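PDB 6CW5: ribokinase from Cryptococcus neoformans var. grubii serotype A, which probably transfers a phosphoryl group from magnesium-bound ATP to O-5 of D-ribose, giving D-ribose 5-phosphate and ADP. Local coordinates for residues V79-M82 with L83-A86; T133-A136 with T137-H140; T177-Q180 with L181-P185. All coordinates share one frame; numbering follows the deposited sequence.

Contact 1 of 3, residues V79-M82 with L83-A86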
loop_
_atom_site.group_PDB
_atom_site.type_symbol
_atom_site.label_atom_id
_atom_site.label_comp_id
_atom_site.label_asym_id
_atom_site.label_seq_id
_atom_site.Cartn_x
_atom_site.Cartn_y
_atom_site.Cartn_z
ATOM N N VAL A 79 -25.731 -0.056 -0.406
ATOM C CA VAL A 79 -24.966 0.357 -1.584
ATOM C C VAL A 79 -24.405 -0.863 -2.303
ATOM O O VAL A 79 -24.422 -0.936 -3.537
ATOM C CB VAL A 79 -23.844 1.327 -1.186
ATOM C CG1 VAL A 79 -23.087 1.825 -2.435
ATOM C CG2 VAL A 79 -24.410 2.504 -0.364
ATOM N N LYS A 80 -23.884 -1.832 -1.545
ATOM C CA LYS A 80 -23.442 -3.089 -2.149
ATOM C C LYS A 80 -24.580 -3.749 -2.925
ATOM O O LYS A 80 -24.370 -4.299 -4.015
ATOM C CB LYS A 80 -22.911 -4.027 -1.060
ATOM C CG LYS A 80 -22.321 -5.357 -1.573
ATOM C CD LYS A 80 -21.633 -6.135 -0.452
ATOM C CE LYS A 80 -21.331 -7.591 -0.866
ATOM N NZ LYS A 80 -22.545 -8.398 -1.026
ATOM N N GLU A 81 -25.797 -3.687 -2.391
ATOM C CA GLU A 81 -26.929 -4.312 -3.075
ATOM C C GLU A 81 -27.318 -3.549 -4.338
ATOM O O GLU A 81 -27.754 -4.164 -5.317
ATOM C CB GLU A 81 -28.110 -4.414 -2.115
ATOM C CG GLU A 81 -27.761 -5.227 -0.897
ATOM C CD GLU A 81 -28.903 -5.351 0.070
ATOM O OE1 GLU A 81 -29.721 -4.411 0.158
ATOM O OE2 GLU A 81 -28.984 -6.406 0.734
ATOM N N MET A 82 -27.190 -2.218 -4.329
ATOM C CA MET A 82 -27.415 -1.439 -5.546
ATOM C C MET A 82 -26.398 -1.800 -6.613
ATOM O O MET A 82 -26.742 -1.980 -7.788
ATOM C CB MET A 82 -27.324 0.062 -5.253
ATOM C CG MET A 82 -28.464 0.669 -4.482
ATOM S SD MET A 82 -28.223 2.461 -4.343
ATOM C CE MET A 82 -28.139 2.930 -6.073
ATOM N N LEU A 83 -25.126 -1.870 -6.223
ATOM C CA LEU A 83 -24.083 -2.259 -7.167
ATOM C C LEU A 83 -24.387 -3.621 -7.770
ATOM O O LEU A 83 -24.327 -3.808 -8.991
ATOM C CB LEU A 83 -22.731 -2.272 -6.454
ATOM C CG LEU A 83 -22.134 -0.914 -6.110
ATOM C CD1 LEU A 83 -21.075 -1.081 -5.008
ATOM C CD2 LEU A 83 -21.535 -0.266 -7.378
ATOM N N GLU A 84 -24.752 -4.586 -6.927
ATOM C CA GLU A 84 -25.064 -5.916 -7.436
ATOM C C GLU A 84 -26.260 -5.885 -8.378
ATOM O O GLU A 84 -26.276 -6.598 -9.392
ATOM C CB GLU A 84 -25.309 -6.877 -6.268
ATOM C CG GLU A 84 -24.036 -7.117 -5.465
ATOM C CD GLU A 84 -24.273 -7.681 -4.075
ATOM O OE1 GLU A 84 -25.433 -7.676 -3.619
ATOM O OE2 GLU A 84 -23.291 -8.127 -3.439
ATOM N N SER A 85 -27.277 -5.072 -8.073
ATOM C CA SER A 85 -28.433 -5.069 -8.962
ATOM C C SER A 85 -28.090 -4.462 -10.315
ATOM O O SER A 85 -28.779 -4.736 -11.297
ATOM C CB SER A 85 -29.618 -4.333 -8.329
ATOM O OG SER A 85 -29.405 -2.932 -8.347
ATOM N N ALA A 86 -27.035 -3.663 -10.397
ATOM C CA ALA A 86 -26.604 -3.126 -11.682
ATOM C C ALA A 86 -25.656 -4.049 -12.443
ATOM O O ALA A 86 -25.310 -3.745 -13.584
ATOM C CB ALA A 86 -25.932 -1.769 -11.487
HETATM O O HOH W 1 -25.595 -8.663 -1.105
#
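Leu83 sits one helical turn after Val79 on helix 77-85, the crossover helix of the beta-alpha-beta unit formed with strands 66-73 and 93-96. Leu83 N donates to Val79 O at 2.9 Å in a nearly straight bond (171°). Leu83 CD1 lies 4.4 Å from Val79 CG1. The two buried side chains share the inner face of the helix, where Leu83 also packs on Leu68 and Leu93. Val79 comes close to Ile23 and Leu83 to Ala53, both predicted substrate-binding residues.

Glu84 follows. Its N bonds to Lys80 O, and its carboxylate forms an i to i+4 salt bridge with the lysine. Lys80 NZ reaches Glu84 OE2 at 2.5 Å, from the syn side and slightly out of the carboxylate plane. The lysine chain starts with CG anti to its backbone N (chi1 -176°). It runs extended to CE and bends at chi4, which turns NZ to the acid. Glu84 OE2 has a second partner in Thr90 OG1. A water donates to Glu84 OE1 at 2.7 Å and accepts a weak bond from Lys80 NZ, so both carboxylate oxygens are engaged.

Ser85 N continues the helical pattern to Glu81 O. Ser85 chi1 of 74° sets OG between its backbone N and carbonyl carbon, where it donates to Met82 O at 2.9 Å. Ala86 N reaches the same Met82 O at 3.1 Å, from the same face of the carbonyl plane.

Contact 2 of 3, residues T133-A136 with T137-H140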
loop_
_atom_site.group_PDB
_atom_site.type_symbol
_atom_site.label_atom_id
_atom_site.label_comp_id
_atom_site.label_asym_id
_atom_site.label_seq_id
_atom_site.Cartn_x
_atom_site.Cartn_y
_atom_site.Cartn_z
ATOM N N THR A 133 -3.752 -10.875 -4.419
ATOM C CA THR A 133 -4.725 -10.338 -5.369
ATOM C C THR A 133 -4.204 -10.593 -6.780
ATOM O O THR A 133 -3.088 -10.195 -7.127
ATOM C CB THR A 133 -4.999 -8.853 -5.118
ATOM O OG1 THR A 133 -5.516 -8.679 -3.784
ATOM C CG2 THR A 133 -6.037 -8.321 -6.120
ATOM N N SER A 134 -4.949 -11.370 -7.539
ATOM C CA SER A 134 -4.591 -11.697 -8.902
ATOM C C SER A 134 -5.343 -10.754 -9.813
ATOM O O SER A 134 -6.496 -10.394 -9.542
ATOM C CB SER A 134 -4.950 -13.139 -9.239
ATOM O OG SER A 134 -4.637 -13.449 -10.595
ATOM N N LEU A 135 -4.676 -10.333 -10.873
ATOM C CA LEU A 135 -5.328 -9.567 -11.917
ATOM C C LEU A 135 -5.633 -10.431 -13.125
ATOM O O LEU A 135 -5.960 -9.901 -14.191
ATOM C CB LEU A 135 -4.457 -8.373 -12.316
ATOM C CG LEU A 135 -4.180 -7.412 -11.168
ATOM C CD1 LEU A 135 -3.412 -6.219 -11.689
ATOM C CD2 LEU A 135 -5.474 -6.928 -10.464
ATOM N N ALA A 136 -5.545 -11.759 -12.962
ATOM C CA ALA A 136 -5.538 -12.668 -14.102
ATOM C C ALA A 136 -6.782 -12.520 -14.971
ATOM O O ALA A 136 -6.700 -12.671 -16.195
ATOM C CB ALA A 136 -5.406 -14.113 -13.614
ATOM N N THR A 137 -7.944 -12.249 -14.371
ATOM C CA THR A 137 -9.169 -12.219 -15.168
ATOM C C THR A 137 -9.441 -10.856 -15.789
ATOM O O THR A 137 -10.421 -10.710 -16.530
ATOM C CB THR A 137 -10.376 -12.637 -14.322
ATOM O OG1 THR A 137 -10.594 -11.685 -13.279
ATOM C CG2 THR A 137 -10.155 -14.007 -13.693
ATOM N N TYR A 138 -8.610 -9.858 -15.519
ATOM C CA TYR A 138 -8.913 -8.479 -15.886
ATOM C C TYR A 138 -8.064 -8.000 -17.054
ATOM O O TYR A 138 -6.881 -8.336 -17.153
ATOM C CB TYR A 138 -8.695 -7.550 -14.695
ATOM C CG TYR A 138 -9.555 -7.959 -13.536
ATOM C CD1 TYR A 138 -10.939 -7.785 -13.583
ATOM C CD2 TYR A 138 -8.998 -8.560 -12.413
ATOM C CE1 TYR A 138 -11.736 -8.162 -12.521
ATOM C CE2 TYR A 138 -9.792 -8.944 -11.339
ATOM C CZ TYR A 138 -11.156 -8.747 -11.410
ATOM O OH TYR A 138 -11.950 -9.136 -10.366
ATOM N N THR A 139 -8.684 -7.202 -17.928
ATOM C CA THR A 139 -7.994 -6.492 -18.989
ATOM C C THR A 139 -7.841 -5.008 -18.684
ATOM O O THR A 139 -6.986 -4.349 -19.292
ATOM C CB THR A 139 -8.750 -6.649 -20.321
ATOM O OG1 THR A 139 -10.107 -6.204 -20.156
ATOM C CG2 THR A 139 -8.747 -8.109 -20.793
ATOM N N HIS A 140 -8.658 -4.469 -17.776
ATOM C CA HIS A 140 -8.668 -3.038 -17.482
ATOM C C HIS A 140 -8.681 -2.830 -15.977
ATOM O O HIS A 140 -9.335 -3.587 -15.252
ATOM C CB HIS A 140 -9.902 -2.350 -18.122
ATOM C CG HIS A 140 -9.824 -2.284 -19.616
ATOM N ND1 HIS A 140 -9.906 -3.407 -20.414
ATOM C CD2 HIS A 140 -9.599 -1.245 -20.451
ATOM C CE1 HIS A 140 -9.771 -3.054 -21.679
ATOM N NE2 HIS A 140 -9.573 -1.752 -21.729
HETATM O O HOH W 2 -8.197 -11.873 -11.555
#
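The Tyr138 ring turns an edge to Leu135, and the side chain runs along the preceding backbone. Tyr138 CB lies 3.6 Å from Leu135 O. CG stands anti to the carbonyl carbon (chi1 -58°), which swings the ring back toward residues 134 and 135. Tyr138 CD2 meets the Leu135 backbone and approaches Leu135 CD2 at 4.3 Å. Leu135 CA lies in the ring plane, at the edge. Tyr138 CE2 comes to 4.0 Å from Ser134 O, again at the edge.

This stretch is a type I beta turn from Leu135 to Tyr138, in the loop before strand 140-143. Tyr138 N closes it on Leu135 O at 3.0 Å, with the donor well above the carbonyl plane. An ST turn precedes and overlaps it: Ser134 OG accepts from Ala136 N at 3.0 Å. A water links Thr137 N to Ser134 O, the second bond being weak. Leu135 and Tyr138 both pack on Leu16 of strand 15-18 and on the loop residue Leu166, and Leu135 also on Ala158 and Ala159 of helix 149-161. Thr137 chi1 of 65° sets OG1 between the backbone N and carbonyl carbon, and the oxygen sits 3.4 Å over the middle of the Tyr138 ring.

Contact 3 of 3, residues T177-Q180 with L181-P185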
loop_
_atom_site.group_PDB
_atom_site.type_symbol
_atom_site.label_atom_id
_atom_site.label_comp_id
_atom_site.label_asym_id
_atom_site.label_seq_id
_atom_site.Cartn_x
_atom_site.Cartn_y
_atom_site.Cartn_z
ATOM N N THR A 177 -0.512 14.746 -3.089
ATOM C CA THR A 177 0.434 15.804 -2.759
ATOM C C THR A 177 1.424 15.966 -3.909
ATOM O O THR A 177 1.623 15.042 -4.708
ATOM C CB THR A 177 1.191 15.520 -1.454
ATOM O OG1 THR A 177 2.162 14.477 -1.666
ATOM C CG2 THR A 177 0.242 15.077 -0.347
ATOM N N PRO A 178 2.069 17.134 -4.024
ATOM C CA PRO A 178 3.009 17.305 -5.148
ATOM C C PRO A 178 4.116 16.272 -5.129
ATOM O O PRO A 178 4.478 15.731 -6.178
ATOM C CB PRO A 178 3.523 18.745 -4.952
ATOM C CG PRO A 178 2.315 19.447 -4.331
ATOM C CD PRO A 178 1.734 18.407 -3.373
ATOM N N ALA A 179 4.636 15.928 -3.949
ATOM C CA ALA A 179 5.686 14.910 -3.920
ATOM C C ALA A 179 5.152 13.552 -4.378
ATOM O O ALA A 179 5.826 12.814 -5.109
ATOM C CB ALA A 179 6.286 14.823 -2.510
ATOM N N GLN A 180 3.939 13.203 -3.963
ATOM C CA GLN A 180 3.356 11.951 -4.431
ATOM C C GLN A 180 3.202 11.943 -5.947
ATOM O O GLN A 180 3.452 10.925 -6.592
ATOM C CB GLN A 180 2.002 11.735 -3.766
ATOM C CG GLN A 180 2.135 11.366 -2.299
ATOM C CD GLN A 180 0.817 11.437 -1.557
ATOM O OE1 GLN A 180 -0.200 11.942 -2.073
ATOM N NE2 GLN A 180 0.815 10.905 -0.338
ATOM N N LEU A 181 2.753 13.058 -6.532
ATOM C CA LEU A 181 2.643 13.124 -7.988
ATOM C C LEU A 181 4.006 12.933 -8.644
ATOM O O LEU A 181 4.139 12.185 -9.625
ATOM C CB LEU A 181 2.024 14.470 -8.418
ATOM C CG LEU A 181 0.575 14.675 -7.953
ATOM C CD1 LEU A 181 0.221 16.162 -8.189
ATOM C CD2 LEU A 181 -0.354 13.755 -8.760
ATOM N N ARG A 182 5.042 13.574 -8.102
ATOM C CA ARG A 182 6.362 13.455 -8.715
ATOM C C ARG A 182 6.947 12.059 -8.608
ATOM O O ARG A 182 7.807 11.695 -9.428
ATOM C CB ARG A 182 7.343 14.448 -8.086
ATOM C CG ARG A 182 7.021 15.886 -8.410
ATOM C CD ARG A 182 8.098 16.831 -7.850
ATOM N NE ARG A 182 8.050 16.981 -6.394
ATOM C CZ ARG A 182 7.414 17.971 -5.775
ATOM N NH1 ARG A 182 6.735 18.884 -6.473
ATOM N NH2 ARG A 182 7.442 18.044 -4.455
ATOM N N GLU A 183 6.485 11.258 -7.653
ATOM C CA GLU A 183 7.042 9.920 -7.452
ATOM C C GLU A 183 6.136 8.828 -7.991
ATOM O O GLU A 183 6.484 7.648 -7.897
ATOM C CB GLU A 183 7.289 9.693 -5.951
ATOM C CG GLU A 183 8.456 10.559 -5.445
ATOM C CD GLU A 183 8.380 10.868 -3.966
ATOM O OE1 GLU A 183 7.847 10.025 -3.213
ATOM O OE2 GLU A 183 8.846 11.967 -3.571
ATOM N N PHE A 184 4.974 9.208 -8.510
ATOM C CA PHE A 184 3.988 8.252 -8.991
ATOM C C PHE A 184 4.519 7.483 -10.201
ATOM O O PHE A 184 5.234 8.047 -11.047
ATOM C CB PHE A 184 2.712 9.028 -9.318
ATOM C CG PHE A 184 1.483 8.183 -9.473
ATOM C CD1 PHE A 184 0.681 7.887 -8.369
ATOM C CD2 PHE A 184 1.094 7.745 -10.728
ATOM C CE1 PHE A 184 -0.472 7.129 -8.508
ATOM C CE2 PHE A 184 -0.082 6.994 -10.889
ATOM C CZ PHE A 184 -0.853 6.682 -9.775
ATOM N N PRO A 185 4.234 6.167 -10.297
ATOM C CA PRO A 185 4.786 5.346 -11.391
ATOM C C PRO A 185 3.990 5.525 -12.680
ATOM O O PRO A 185 3.287 4.640 -13.142
ATOM C CB PRO A 185 4.680 3.927 -10.823
ATOM C CG PRO A 185 3.415 3.993 -9.993
ATOM C CD PRO A 185 3.473 5.360 -9.321
#
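Leu181 N donates to Thr177 O at 2.9 Å and Arg182 N to Pro178 O at the same distance, in the first turn of the short helix 178-183. This helix lies in the beta-alpha-beta unit between strands 167-170 and 191-195. At Glu183 the pattern changes. Glu183 N bonds weakly to Ala179 O and also to Gln180 O at 3.2 Å, where it stands far above the carbonyl plane.

Side-chain hydrogen bonds form a capping box at the N-terminal end of the helix. Gln180 N donates to Thr177 OG1 at 3.2 Å, and Thr177 N donates back to Gln180 OE1 at 3.0 Å. Gln180 CG lies beside its backbone N (chi1 -72°), and the extended chain then carries OE1 to Thr177 N. Thr177 OG1 also bonds to Thr132 OG1 of the second subunit, and Gln180 NE2 to Thr130 O of that subunit.

The remaining contacts are mainly packing. The Arg182 chain bends at chi3 (-73°) and lays its guanidinium across the first turn. Pro178 O sits 3.7 Å over the middle of that group, with Ala179 N over the same face nearer the rim. Arg182 NH1 comes 3.6 Å from Pro178 CB and also hydrogen-bonds to Ala205 O. Leu181 CG rests on Thr177 O, and its side chain packs on Leu202 and Ala205 of helix 196-205. The buried Phe184 ring stacks with Phe170 and packs on Leu153 and Leu156 of helix 149-161.

The box occupies amide hydrogens at the start of the helix, while the same two side chains also bond to the partner subunit. Helix capping and dimer contact thus meet at one spot.

From the N terminus, the contacts come in series along the chain; none nests in or crosses another. Each is local: contacts 1 and 3 run along helices, and contact 2 closes a beta turn. Contact 1 lies on helix 77-85, between strands 66-73 and 93-96. The chain then passes through strands 102-109 and 115-119 of the smaller sheet before contact 2, the turn that leads back into the large sheet at strand 140-143. Contact 3 follows on helix 178-183, between strands 167-170 and 191-195. Contacts 1 and 3 lie on opposite sides of the chain's centre, their own centres about 34 Å apart. No two contacts touch. Helix 149-161 is a shared neighbour: Leu135 and Phe184 both pack on it.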